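Local coordinates for protein FACT-Spt16 (Cicer arietinum, PDB 5CE6) that probably binds histones H3-H4 as the N-terminal domain of SPT16, a subunit of the histone chaperone FACT that acts in transcription, at residues A[329-334]-A[408-413]; A[333-338]-A[358-363]. One frame throughout, in Å; residues are numbered along the deposited sequence.

Contact 1. Residues A[329-334]-A[408-413]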
ATOM      1  N   TYR A 329      -1.226 -12.906 -22.667  1.00 12.23           N
ATOM      2  CA  TYR A 329      -1.206 -13.383 -21.299  1.00 11.67           C
ATOM      3  C   TYR A 329       0.091 -14.127 -21.008  1.00 11.82           C
ATOM      4  O   TYR A 329       0.696 -13.921 -19.958  1.00 12.57           O
ATOM      5  CB  TYR A 329      -2.424 -14.250 -20.945  1.00 11.74           C
ATOM      6  CG  TYR A 329      -2.343 -14.721 -19.515  1.00 12.30           C
ATOM      7  CD1 TYR A 329      -1.767 -15.940 -19.198  1.00 14.20           C
ATOM      8  CD2 TYR A 329      -2.795 -13.916 -18.473  1.00 10.64           C
ATOM      9  CE1 TYR A 329      -1.657 -16.356 -17.909  1.00 14.35           C
ATOM     10  CE2 TYR A 329      -2.672 -14.326 -17.166  1.00 10.84           C
ATOM     11  CZ  TYR A 329      -2.112 -15.544 -16.890  1.00 12.65           C
ATOM     12  OH  TYR A 329      -1.996 -15.961 -15.594  1.00 11.30           O
ATOM     13  N   GLU A 330       0.516 -14.983 -21.934  1.00 12.57           N
ATOM     14  CA  GLU A 330       1.757 -15.728 -21.757  1.00 12.90           C
ATOM     15  C   GLU A 330       2.935 -14.779 -21.598  1.00 12.72           C
ATOM     16  O   GLU A 330       3.798 -14.988 -20.724  1.00 12.55           O
ATOM     17  CB  GLU A 330       1.987 -16.676 -22.938  1.00 16.31           C
ATOM     18  CG  GLU A 330       0.953 -17.780 -23.020  1.00 19.85           C
ATOM     19  CD  GLU A 330       1.300 -18.822 -24.060  1.00 28.31           C
ATOM     20  OE1 GLU A 330       1.584 -19.972 -23.670  1.00 38.28           O
ATOM     21  OE2 GLU A 330       1.287 -18.493 -25.261  1.00 28.91           O
ATOM     22  N   VAL A 331       2.946 -13.729 -22.418  1.00 12.84           N
ATOM     23  CA  VAL A 331       4.013 -12.728 -22.373  1.00 12.82           C
ATOM     24  C   VAL A 331       3.981 -11.941 -21.060  1.00 13.34           C
ATOM     25  O   VAL A 331       5.023 -11.705 -20.430  1.00 12.92           O
ATOM     26  CB  VAL A 331       3.948 -11.783 -23.579  1.00 15.57           C
ATOM     27  CG1 VAL A 331       5.005 -10.693 -23.469  1.00 18.29           C
ATOM     28  CG2 VAL A 331       4.140 -12.576 -24.878  1.00 15.64           C
ATOM     29  N   LEU A 332       2.782 -11.549 -20.637  1.00 12.79           N
ATOM     30  CA  LEU A 332       2.633 -10.837 -19.365  1.00 10.66           C
ATOM     31  C   LEU A 332       3.150 -11.666 -18.198  1.00 10.99           C
ATOM     32  O   LEU A 332       3.836 -11.147 -17.319  1.00 13.39           O
ATOM     33  CB  LEU A 332       1.172 -10.448 -19.119  1.00 10.26           C
ATOM     34  CG  LEU A 332       0.988  -9.665 -17.810  1.00  9.57           C
ATOM     35  CD1 LEU A 332       1.713  -8.328 -17.934  1.00 12.52           C
ATOM     36  CD2 LEU A 332      -0.498  -9.438 -17.537  1.00 12.41           C
ATOM     37  N   LEU A 333       2.801 -12.948 -18.173  1.00 11.97           N
ATOM     38  CA  LEU A 333       3.278 -13.833 -17.115  1.00 13.76           C
ATOM     39  C   LEU A 333       4.809 -13.919 -17.080  1.00 12.88           C
ATOM     40  O   LEU A 333       5.424 -13.834 -16.007  1.00 11.67           O
ATOM     41  CB  LEU A 333       2.642 -15.224 -17.261  1.00 11.84           C
ATOM     42  CG  LEU A 333       3.139 -16.309 -16.301  1.00 12.79           C
ATOM     43  CD1 LEU A 333       2.953 -15.889 -14.847  1.00 12.86           C
ATOM     44  CD2 LEU A 333       2.394 -17.595 -16.578  1.00 19.56           C
ATOM     45  N   LYS A 334       5.421 -14.076 -18.246  1.00 15.11           N
ATOM     46  CA  LYS A 334       6.877 -14.189 -18.337  1.00 14.11           C
ATOM     47  C   LYS A 334       7.521 -12.868 -17.901  1.00 15.22           C
ATOM     48  O   LYS A 334       8.554 -12.857 -17.226  1.00 13.13           O
ATOM     49  CB  LYS A 334       7.272 -14.566 -19.770  1.00 13.02           C
ATOM     50  CG  LYS A 334       8.751 -14.795 -20.006  1.00 18.05           C
ATOM     51  CD  LYS A 334       8.962 -15.255 -21.453  1.00 20.95           C
ATOM     52  CE  LYS A 334      10.433 -15.375 -21.808  1.00 31.49           C
ATOM     53  NZ  LYS A 334      10.586 -15.899 -23.204  1.00 32.72           N
ATOM     54  N   LEU A 408       1.717  -5.999 -12.630  1.00  8.16           N
ATOM     55  CA  LEU A 408       2.125  -5.663 -13.980  1.00 10.56           C
ATOM     56  C   LEU A 408       0.994  -5.997 -14.950  1.00  9.24           C
ATOM     57  O   LEU A 408       0.336  -7.042 -14.822  1.00  9.82           O
ATOM     58  CB  LEU A 408       3.383  -6.470 -14.337  1.00  8.43           C
ATOM     59  CG  LEU A 408       4.026  -6.142 -15.684  1.00 11.05           C
ATOM     60  CD1 LEU A 408       4.669  -4.767 -15.647  1.00 13.37           C
ATOM     61  CD2 LEU A 408       5.050  -7.212 -16.067  1.00 11.56           C
ATOM     62  N   GLY A 409       0.743  -5.104 -15.902  1.00  9.25           N
ATOM     63  CA  GLY A 409      -0.348  -5.328 -16.826  1.00  9.92           C
ATOM     64  C   GLY A 409      -0.107  -4.897 -18.252  1.00 10.47           C
ATOM     65  O   GLY A 409       0.905  -4.270 -18.582  1.00 10.68           O
ATOM     66  N   PHE A 410      -1.050  -5.260 -19.115  1.00 12.84           N
ATOM     67  CA  PHE A 410      -1.117  -4.715 -20.461  1.00 11.70           C
ATOM     68  C   PHE A 410      -2.401  -3.922 -20.538  1.00 12.03           C
ATOM     69  O   PHE A 410      -3.461  -4.438 -20.172  1.00 12.38           O
ATOM     70  CB  PHE A 410      -1.168  -5.832 -21.499  1.00 11.44           C
ATOM     71  CG  PHE A 410       0.175  -6.364 -21.900  1.00 13.77           C
ATOM     72  CD1 PHE A 410       1.140  -5.520 -22.428  1.00 12.13           C
ATOM     73  CD2 PHE A 410       0.464  -7.723 -21.764  1.00 13.22           C
ATOM     74  CE1 PHE A 410       2.387  -6.026 -22.824  1.00 15.03           C
ATOM     75  CE2 PHE A 410       1.695  -8.239 -22.150  1.00 12.04           C
ATOM     76  CZ  PHE A 410       2.665  -7.392 -22.673  1.00 15.87           C
ATOM     77  N   GLN A 411      -2.312  -2.683 -21.016  1.00 12.54           N
ATOM     78  CA  GLN A 411      -3.491  -1.809 -21.118  1.00 14.22           C
ATOM     79  C   GLN A 411      -3.884  -1.559 -22.555  1.00 12.76           C
ATOM     80  O   GLN A 411      -3.056  -1.131 -23.363  1.00 14.93           O
ATOM     81  CB  GLN A 411      -3.226  -0.450 -20.459  1.00 16.48           C
ATOM     82  CG  GLN A 411      -2.358  -0.520 -19.231  1.00 35.29           C
ATOM     83  CD  GLN A 411      -2.141   0.836 -18.600  1.00 32.76           C
ATOM     84  OE1 GLN A 411      -1.059   1.421 -18.709  1.00 30.37           O
ATOM     85  NE2 GLN A 411      -3.165   1.344 -17.930  1.00 30.57           N
ATOM     86  N   ASN A 412      -5.153  -1.811 -22.865  1.00 12.99           N
ATOM     87  CA  ASN A 412      -5.733  -1.502 -24.178  1.00 14.02           C
ATOM     88  C   ASN A 412      -5.096  -2.223 -25.366  1.00 17.72           C
ATOM     89  O   ASN A 412      -4.837  -1.627 -26.420  1.00 17.97           O
ATOM     90  CB  ASN A 412      -5.797   0.012 -24.423  1.00 14.53           C
ATOM     91  CG  ASN A 412      -6.598   0.739 -23.361  1.00 18.72           C
ATOM     92  OD1 ASN A 412      -7.589   0.216 -22.848  1.00 17.22           O
ATOM     93  ND2 ASN A 412      -6.166   1.947 -23.020  1.00 22.94           N
ATOM     94  N   LEU A 413      -4.844  -3.515 -25.194  1.00 13.54           N
ATOM     95  CA  LEU A 413      -4.537  -4.355 -26.340  1.00 15.16           C
ATOM     96  C   LEU A 413      -5.795  -4.496 -27.183  1.00 15.62           C
ATOM     97  O   LEU A 413      -6.908  -4.272 -26.703  1.00 17.60           O
ATOM     98  CB  LEU A 413      -4.061  -5.728 -25.880  1.00 15.90           C
ATOM     99  CG  LEU A 413      -2.746  -5.748 -25.106  1.00 21.16           C
ATOM    100  CD1 LEU A 413      -2.521  -7.129 -24.540  1.00 19.99           C
ATOM    101  CD2 LEU A 413      -1.600  -5.364 -26.032  1.00 24.99           C
TER
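Leu332 and Phe410 touch across this contact, and the first torsion of each sets its CG: in Leu332 CG stands anti to the backbone N (chi1 -178°), while in Phe410 CG lies beside its own N, anti to the carbonyl carbon (chi1 -85°). The ring of Phe410 packs against the flank of the helix, its CE2 atom 3.8 Å from Leu332 CB. Val331 adds a second touch, side chain crossing ring at about a right angle: its CG1 lies near the ring plane, at the edge, 4.1 Å from Phe410 CZ.

Beyond CB, Leu332 keeps CD1 near CD2 of the Phe410 ring and turns the rest of its end onto the strand. Its CD1 is 3.6 Å from the carbonyl O of Leu408, and also touches CA of Gly409 and CG of Leu408. The second methyl of Leu332, CD2, shares the Leu408 carbonyl O at 3.7 Å.

The axis of 329-334 makes 148° with that of 408-411, a roughly antiparallel crossing. The helix lies over the antiparallel sheet, consistent with the pita-bread fold of the M24 family. Strand 424-435 continues that surface, with Leu427 touching Leu332, and Val360 of helix 349-363 packs on both Val331 and Phe410. All five touching residues are buried and the side-chain pairs are apolar, so packing with exclusion of water probably holds helix and sheet here.

Contact 2. Residues A[333-338]-A[358-363]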
ATOM      1  N   LEU A 333       2.801 -12.948 -18.173  1.00 11.97           N
ATOM      2  CA  LEU A 333       3.278 -13.833 -17.115  1.00 13.76           C
ATOM      3  C   LEU A 333       4.809 -13.919 -17.080  1.00 12.88           C
ATOM      4  O   LEU A 333       5.424 -13.834 -16.007  1.00 11.67           O
ATOM      5  CB  LEU A 333       2.642 -15.224 -17.261  1.00 11.84           C
ATOM      6  CG  LEU A 333       3.139 -16.309 -16.301  1.00 12.79           C
ATOM      7  CD1 LEU A 333       2.953 -15.889 -14.847  1.00 12.86           C
ATOM      8  CD2 LEU A 333       2.394 -17.595 -16.578  1.00 19.56           C
ATOM      9  N   LYS A 334       5.421 -14.076 -18.246  1.00 15.11           N
ATOM     10  CA  LYS A 334       6.877 -14.189 -18.337  1.00 14.11           C
ATOM     11  C   LYS A 334       7.521 -12.868 -17.901  1.00 15.22           C
ATOM     12  O   LYS A 334       8.554 -12.857 -17.226  1.00 13.13           O
ATOM     13  CB  LYS A 334       7.272 -14.566 -19.770  1.00 13.02           C
ATOM     14  CG  LYS A 334       8.751 -14.795 -20.006  1.00 18.05           C
ATOM     15  CD  LYS A 334       8.962 -15.255 -21.453  1.00 20.95           C
ATOM     16  CE  LYS A 334      10.433 -15.375 -21.808  1.00 31.49           C
ATOM     17  NZ  LYS A 334      10.586 -15.899 -23.204  1.00 32.72           N
ATOM     18  N   ALA A 335       6.889 -11.756 -18.264  1.00 11.96           N
ATOM     19  CA  ALA A 335       7.391 -10.444 -17.871  1.00 11.65           C
ATOM     20  C   ALA A 335       7.274 -10.223 -16.368  1.00 10.58           C
ATOM     21  O   ALA A 335       8.192  -9.686 -15.737  1.00 12.55           O
ATOM     22  CB  ALA A 335       6.677  -9.341 -18.636  1.00 13.18           C
ATOM     23  N   GLN A 336       6.137 -10.613 -15.793  1.00 10.24           N
ATOM     24  CA  GLN A 336       5.948 -10.462 -14.352  1.00 10.89           C
ATOM     25  C   GLN A 336       6.957 -11.306 -13.586  1.00 13.35           C
ATOM     26  O   GLN A 336       7.517 -10.866 -12.580  1.00 12.92           O
ATOM     27  CB  GLN A 336       4.528 -10.856 -13.932  1.00 10.12           C
ATOM     28  CG  GLN A 336       4.173 -10.378 -12.494  1.00 11.68           C
ATOM     29  CD  GLN A 336       3.463 -11.435 -11.661  1.00 12.75           C
ATOM     30  OE1 GLN A 336       3.424 -12.607 -12.023  1.00 12.27           O
ATOM     31  NE2 GLN A 336       2.903 -11.015 -10.522  1.00  9.56           N
ATOM     32  N   GLU A 337       7.179 -12.528 -14.054  1.00 12.31           N
ATOM     33  CA  GLU A 337       8.155 -13.414 -13.419  1.00 15.32           C
ATOM     34  C   GLU A 337       9.559 -12.825 -13.514  1.00 16.08           C
ATOM     35  O   GLU A 337      10.384 -13.035 -12.621  1.00 14.32           O
ATOM     36  CB  GLU A 337       8.152 -14.797 -14.075  1.00 17.90           C
ATOM     37  CG  GLU A 337       6.900 -15.627 -13.830  1.00 20.24           C
ATOM     38  CD  GLU A 337       6.808 -16.830 -14.776  1.00 27.68           C
ATOM     39  OE1 GLU A 337       7.375 -16.781 -15.894  1.00 32.40           O
ATOM     40  OE2 GLU A 337       6.162 -17.826 -14.397  1.00 23.23           O
ATOM     41  N   ALA A 338       9.832 -12.100 -14.598  1.00 14.52           N
ATOM     42  CA  ALA A 338      11.144 -11.481 -14.788  1.00 12.70           C
ATOM     43  C   ALA A 338      11.366 -10.341 -13.797  1.00 12.50           C
ATOM     44  O   ALA A 338      12.481 -10.147 -13.300  1.00 14.98           O
ATOM     45  CB  ALA A 338      11.330 -10.997 -16.239  1.00 15.52           C
ATOM     46  N   SER A 358      12.253  -5.925 -21.418  1.00 18.73           N
ATOM     47  CA  SER A 358      13.099  -6.766 -22.265  1.00 22.61           C
ATOM     48  C   SER A 358      12.371  -8.019 -22.741  1.00 23.28           C
ATOM     49  O   SER A 358      12.554  -8.467 -23.884  1.00 23.18           O
ATOM     50  CB  SER A 358      14.386  -7.155 -21.533  1.00 30.50           C
ATOM     51  OG  SER A 358      15.214  -6.028 -21.314  1.00 36.18           O
ATOM     52  N   VAL A 359      11.558  -8.587 -21.857  1.00 18.16           N
ATOM     53  CA  VAL A 359      10.763  -9.760 -22.191  1.00 16.79           C
ATOM     54  C   VAL A 359       9.745  -9.437 -23.282  1.00 17.54           C
ATOM     55  O   VAL A 359       9.611 -10.174 -24.262  1.00 21.95           O
ATOM     56  CB  VAL A 359      10.026 -10.302 -20.948  1.00 17.55           C
ATOM     57  CG1 VAL A 359       8.887 -11.225 -21.351  1.00 18.72           C
ATOM     58  CG2 VAL A 359      11.000 -11.018 -20.031  1.00 17.86           C
ATOM     59  N   VAL A 360       9.018  -8.337 -23.109  1.00 17.08           N
ATOM     60  CA  VAL A 360       8.005  -7.961 -24.090  1.00 16.34           C
ATOM     61  C   VAL A 360       8.662  -7.580 -25.421  1.00 21.97           C
ATOM     62  O   VAL A 360       8.175  -7.955 -26.489  1.00 23.89           O
ATOM     63  CB  VAL A 360       7.084  -6.838 -23.565  1.00 15.36           C
ATOM     64  CG1 VAL A 360       5.975  -6.545 -24.563  1.00 15.75           C
ATOM     65  CG2 VAL A 360       6.466  -7.245 -22.228  1.00 17.28           C
ATOM     66  N   GLU A 361       9.790  -6.878 -25.361  1.00 19.45           N
ATOM     67  CA  GLU A 361      10.497  -6.486 -26.588  1.00 22.63           C
ATOM     68  C   GLU A 361      10.919  -7.709 -27.408  1.00 21.99           C
ATOM     69  O   GLU A 361      10.857  -7.700 -28.645  1.00 23.33           O
ATOM     70  CB  GLU A 361      11.709  -5.600 -26.265  1.00 24.07           C
ATOM     71  CG  GLU A 361      12.520  -5.161 -27.490  1.00 34.88           C
ATOM     72  CD  GLU A 361      11.772  -4.199 -28.407  1.00 45.24           C
ATOM     73  OE1 GLU A 361      12.146  -4.101 -29.601  1.00 46.37           O
ATOM     74  OE2 GLU A 361      10.822  -3.535 -27.936  1.00 49.86           O
ATOM     75  N   LYS A 362      11.332  -8.770 -26.720  1.00 25.67           N
ATOM     76  CA  LYS A 362      11.738 -10.002 -27.395  1.00 27.43           C
ATOM     77  C   LYS A 362      10.560 -10.795 -27.963  1.00 29.43           C
ATOM     78  O   LYS A 362      10.580 -11.201 -29.126  1.00 27.55           O
ATOM     79  CB  LYS A 362      12.566 -10.896 -26.458  1.00 23.56           C
ATOM     80  CG  LYS A 362      12.880 -12.279 -27.040  1.00 36.59           C
ATOM     81  CD  LYS A 362      13.970 -12.995 -26.255  1.00 42.60           C
ATOM     82  CE  LYS A 362      14.225 -14.400 -26.795  1.00 47.79           C
ATOM     83  NZ  LYS A 362      14.523 -14.408 -28.256  1.00 49.39           N
ATOM     84  N   ASP A 363       9.537 -11.010 -27.141  1.00 24.15           N
ATOM     85  CA  ASP A 363       8.472 -11.952 -27.475  1.00 20.32           C
ATOM     86  C   ASP A 363       7.267 -11.309 -28.173  1.00 23.21           C
ATOM     87  O   ASP A 363       6.551 -11.977 -28.925  1.00 30.40           O
ATOM     88  CB  ASP A 363       8.011 -12.705 -26.220  1.00 19.71           C
ATOM     89  CG  ASP A 363       9.023 -13.731 -25.734  1.00 28.93           C
ATOM     90  OD1 ASP A 363      10.054 -13.956 -26.407  1.00 31.28           O
ATOM     91  OD2 ASP A 363       8.764 -14.338 -24.676  1.00 26.64           O
TER
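Lys334 and Val359 pack against each other in an antiparallel helix hairpin, in which helices 323-342 and 349-363 are separated by a short connection in the M24-family part of the chain; segments 333-338 and 358-363 run at 150° to one another. The long side chain of Lys334 illustrates how one residue can serve both the apolar and the charged side of such a pair. Its CB starts 4.0 Å from Val359 CG1. CG, anti to the backbone N (chi1 -177°), comes closer to the same methyl, at 3.8 Å, and the chain is extended beyond it. CD still borders that methyl but has also reached the carboxylate, 3.4 Å from Asp363 OD2. CE passes the same oxygen at 3.5 Å. At the tip, NZ donates to Asp363 OD2 over 2.8 Å, a salt bridge that uses the syn lone pair of the oxygen, with the two side chains crossing at about a right angle.

Closer to the sheet, the helices approach each other through small residues. Val359 divides its branches: CG1 also meets the backbone N of Ala335, whereas CG2 reaches Ala338 CB at 3.8 Å. Ala335 CB in turn touches CG2 of Val360, which also packs on Phe410 CZ.

Asp363 belongs to the last turn of its helix, where its negative charge is probably eased by the lysine. An alanine here would probably leave the ammonium group of Lys334 without its carboxylate and free to turn, though the packing of its CB and CG on Val359 involves none of the atoms removed. The bridge rests mainly on one oxygen, since Asp363 OD1 stays 3.8 Å from Lys334 NZ.

In the fold
Both contacts use helix 323-342, which presents different flanks to different partners. Contact 1 is the buried one, where the helix meets the antiparallel sheet. Contact 2 is partly exposed and lies nearer the surface, where the same helix meets its neighbour 349-363; small apolar side chains fill the inner part and a salt bridge marks the outer rim. The two join at the seam between sheet and helices, since Leu408 CD2 lies 3.7 Å from Ala335 CB and Phe410 CZ lies 3.8 Å from Val360 CG2. Contact 1 joins the helix layer to the sheet, contact 2 ties helices within that layer, and the chemistry turns from hydrocarbon to charge on passing outward.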